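Local atomic coordinates of Esterase/lipase (Lactobacillus rhamnosus, PDB entry 4N5H), a protein that probably hydrolyses carboxylic esters, and may also transfer acyl groups, as a serine esterase of the alpha/beta hydrolase fold. Residues 35-40 against 54-59. The protein carries 1 engineered substitution. Residues are numbered along the deposited sequence; the frame is centred on the assembly and turned at random.
Sequences VHWETE and NLYYPA
With CG anti to the carbonyl carbon in both E38 (chi1 -66°) and Y57 (chi1 -50°), the two side chains cross at about a right angle on one face of the strand pair. Y57 OH donates to E38 OE1 at 2.7 Å, from above the carboxylate plane. OE1 is also hydrogen-bonded to Y41 OH, while R61 forms a cation-pi contact with the Y57 ring. A phenylalanine in place of Y57 would probably leave E38 OE1 with one hydroxyl partner fewer and the carboxylate less firmly held. Strands 35-42 and 52-58 form the antiparallel hairpin at one end of the alpha/beta hydrolase sheet, with H36–Y57 and E38–L55 as hydrogen-bonded pairs. W37 and Y56 point to the other face, side by side; W37 CE3 meets Y56 CE2 at 3.3 Å, the six-membered ring of W37 and the Y56 ring meeting obliquely. T39 CG2 sits over one W37 ring face. N54 OD1 accepts hydrogen bonds from E40 N (3.2 Å) and R82, and ND2, bonded to N83 and weakly to Y56 OH, packs beside W37 CZ3. A59 CB lies over one face of the H36 ring, 3.5 Å from NE2. E40 OE1 makes a salt bridge with R25 and a hydrogen bond with H284, both of the second subunit.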
loop_
_atom_site.group_PDB
_atom_site.type_symbol
_atom_site.label_atom_id
_atom_site.label_comp_id
_atom_site.label_asym_id
_atom_site.label_seq_id
_atom_site.Cartn_x
_atom_site.Cartn_y
_atom_site.Cartn_z
ATOM N N VAL A 35 -5.423 0.630 -17.668
ATOM C CA VAL A 35 -4.511 1.681 -18.189
ATOM C C VAL A 35 -3.062 1.332 -17.826
ATOM O O VAL A 35 -2.826 0.706 -16.763
ATOM C CB VAL A 35 -4.899 3.022 -17.547
ATOM C CG1 VAL A 35 -3.919 4.155 -17.860
ATOM C CG2 VAL A 35 -6.289 3.395 -18.064
ATOM N N HIS A 36 -2.162 1.705 -18.722
ATOM C CA HIS A 36 -0.709 1.639 -18.494
ATOM C C HIS A 36 -0.167 3.081 -18.491
ATOM O O HIS A 36 -0.616 3.914 -19.213
ATOM C CB HIS A 36 0.001 0.903 -19.616
ATOM C CG HIS A 36 -0.306 -0.563 -19.684
ATOM N ND1 HIS A 36 -0.017 -1.338 -20.783
ATOM C CD2 HIS A 36 -0.854 -1.376 -18.778
ATOM C CE1 HIS A 36 -0.410 -2.580 -20.555
ATOM N NE2 HIS A 36 -0.919 -2.628 -19.343
ATOM N N TRP A 37 0.847 3.298 -17.683
ATOM C CA TRP A 37 1.514 4.602 -17.669
ATOM C C TRP A 37 3.062 4.391 -17.763
ATOM O O TRP A 37 3.591 3.366 -17.288
ATOM C CB TRP A 37 1.132 5.556 -16.522
ATOM C CG TRP A 37 1.590 5.346 -15.057
ATOM C CD1 TRP A 37 2.040 4.227 -14.469
ATOM C CD2 TRP A 37 1.491 6.343 -13.982
ATOM N NE1 TRP A 37 2.238 4.419 -13.153
ATOM C CE2 TRP A 37 1.904 5.708 -12.800
ATOM C CE3 TRP A 37 1.075 7.689 -13.917
ATOM C CZ2 TRP A 37 1.873 6.378 -11.530
ATOM C CZ3 TRP A 37 1.181 8.396 -12.676
ATOM C CH2 TRP A 37 1.550 7.729 -11.516
ATOM N N GLU A 38 3.728 5.441 -18.275
ATOM C CA GLU A 38 5.145 5.539 -18.376
ATOM C C GLU A 38 5.481 6.876 -17.689
ATOM O O GLU A 38 4.991 7.904 -18.094
ATOM C CB GLU A 38 5.535 5.607 -19.861
ATOM C CG GLU A 38 5.235 4.339 -20.655
ATOM C CD GLU A 38 5.242 4.521 -22.168
ATOM O OE1 GLU A 38 5.480 5.647 -22.661
ATOM O OE2 GLU A 38 4.843 3.558 -22.920
ATOM N N THR A 39 6.336 6.808 -16.699
ATOM C CA THR A 39 6.478 7.950 -15.809
ATOM C C THR A 39 7.840 8.626 -15.881
ATOM O O THR A 39 8.856 7.977 -16.230
ATOM C CB THR A 39 6.185 7.553 -14.344
ATOM O OG1 THR A 39 7.025 6.481 -13.943
ATOM C CG2 THR A 39 4.748 7.159 -14.185
ATOM N N GLU A 40 7.851 9.887 -15.422
ATOM C CA GLU A 40 9.112 10.562 -15.106
ATOM C C GLU A 40 10.070 10.722 -16.290
ATOM O O GLU A 40 11.288 10.592 -16.221
ATOM C CB GLU A 40 9.794 9.797 -13.909
ATOM C CG GLU A 40 10.829 10.695 -13.190
ATOM C CD GLU A 40 11.661 9.874 -12.199
ATOM O OE1 GLU A 40 11.842 8.618 -12.349
ATOM O OE2 GLU A 40 12.301 10.509 -11.299
ATOM N N ASN A 54 4.424 12.536 -17.565
ATOM C CA ASN A 54 3.926 11.187 -17.595
ATOM C C ASN A 54 3.135 11.015 -18.883
ATOM O O ASN A 54 2.474 11.973 -19.370
ATOM C CB ASN A 54 2.942 10.863 -16.449
ATOM C CG ASN A 54 3.600 10.884 -15.065
ATOM O OD1 ASN A 54 4.759 10.692 -14.880
ATOM N ND2 ASN A 54 2.787 11.153 -14.105
ATOM N N LEU A 55 3.146 9.774 -19.343
ATOM C CA LEU A 55 2.314 9.312 -20.477
ATOM C C LEU A 55 1.401 8.191 -20.014
ATOM O O LEU A 55 1.787 7.252 -19.301
ATOM C CB LEU A 55 3.150 8.821 -21.645
ATOM C CG LEU A 55 4.269 9.794 -22.115
ATOM C CD1 LEU A 55 5.073 9.214 -23.233
ATOM C CD2 LEU A 55 3.678 11.135 -22.531
ATOM N N TYR A 56 0.165 8.212 -20.542
ATOM C CA TYR A 56 -0.860 7.255 -20.120
ATOM C C TYR A 56 -1.537 6.702 -21.402
ATOM O O TYR A 56 -1.760 7.424 -22.398
ATOM C CB TYR A 56 -1.971 7.905 -19.285
ATOM C CG TYR A 56 -1.502 8.762 -18.135
ATOM C CD1 TYR A 56 -1.061 10.052 -18.312
ATOM C CD2 TYR A 56 -1.606 8.270 -16.830
ATOM C CE1 TYR A 56 -0.660 10.844 -17.241
ATOM C CE2 TYR A 56 -1.254 9.074 -15.743
ATOM C CZ TYR A 56 -0.737 10.363 -15.970
ATOM O OH TYR A 56 -0.426 11.170 -14.892
ATOM N N TYR A 57 -1.910 5.428 -21.338
ATOM C CA TYR A 57 -2.511 4.736 -22.464
ATOM C C TYR A 57 -3.497 3.644 -21.983
ATOM O O TYR A 57 -3.402 3.099 -20.928
ATOM C CB TYR A 57 -1.396 3.894 -23.160
ATOM C CG TYR A 57 -0.110 4.651 -23.496
ATOM C CD1 TYR A 57 0.910 4.695 -22.593
ATOM C CD2 TYR A 57 0.086 5.264 -24.702
ATOM C CE1 TYR A 57 2.076 5.330 -22.840
ATOM C CE2 TYR A 57 1.270 5.901 -25.000
ATOM C CZ TYR A 57 2.299 5.923 -24.032
ATOM O OH TYR A 57 3.493 6.534 -24.339
ATOM N N PRO A 58 -4.438 3.348 -22.870
ATOM C CA PRO A 58 -5.267 2.139 -22.529
ATOM C C PRO A 58 -4.381 0.927 -22.470
ATOM O O PRO A 58 -3.395 0.884 -23.212
ATOM C CB PRO A 58 -6.221 2.077 -23.761
ATOM C CG PRO A 58 -5.582 2.869 -24.819
ATOM C CD PRO A 58 -4.713 3.899 -24.199
ATOM N N ALA A 59 -4.670 -0.016 -21.584
ATOM C CA ALA A 59 -3.882 -1.233 -21.563
ATOM C C ALA A 59 -3.937 -2.043 -22.840
ATOM O O ALA A 59 -2.921 -2.613 -23.171
ATOM C CB ALA A 59 -4.227 -2.076 -20.358
#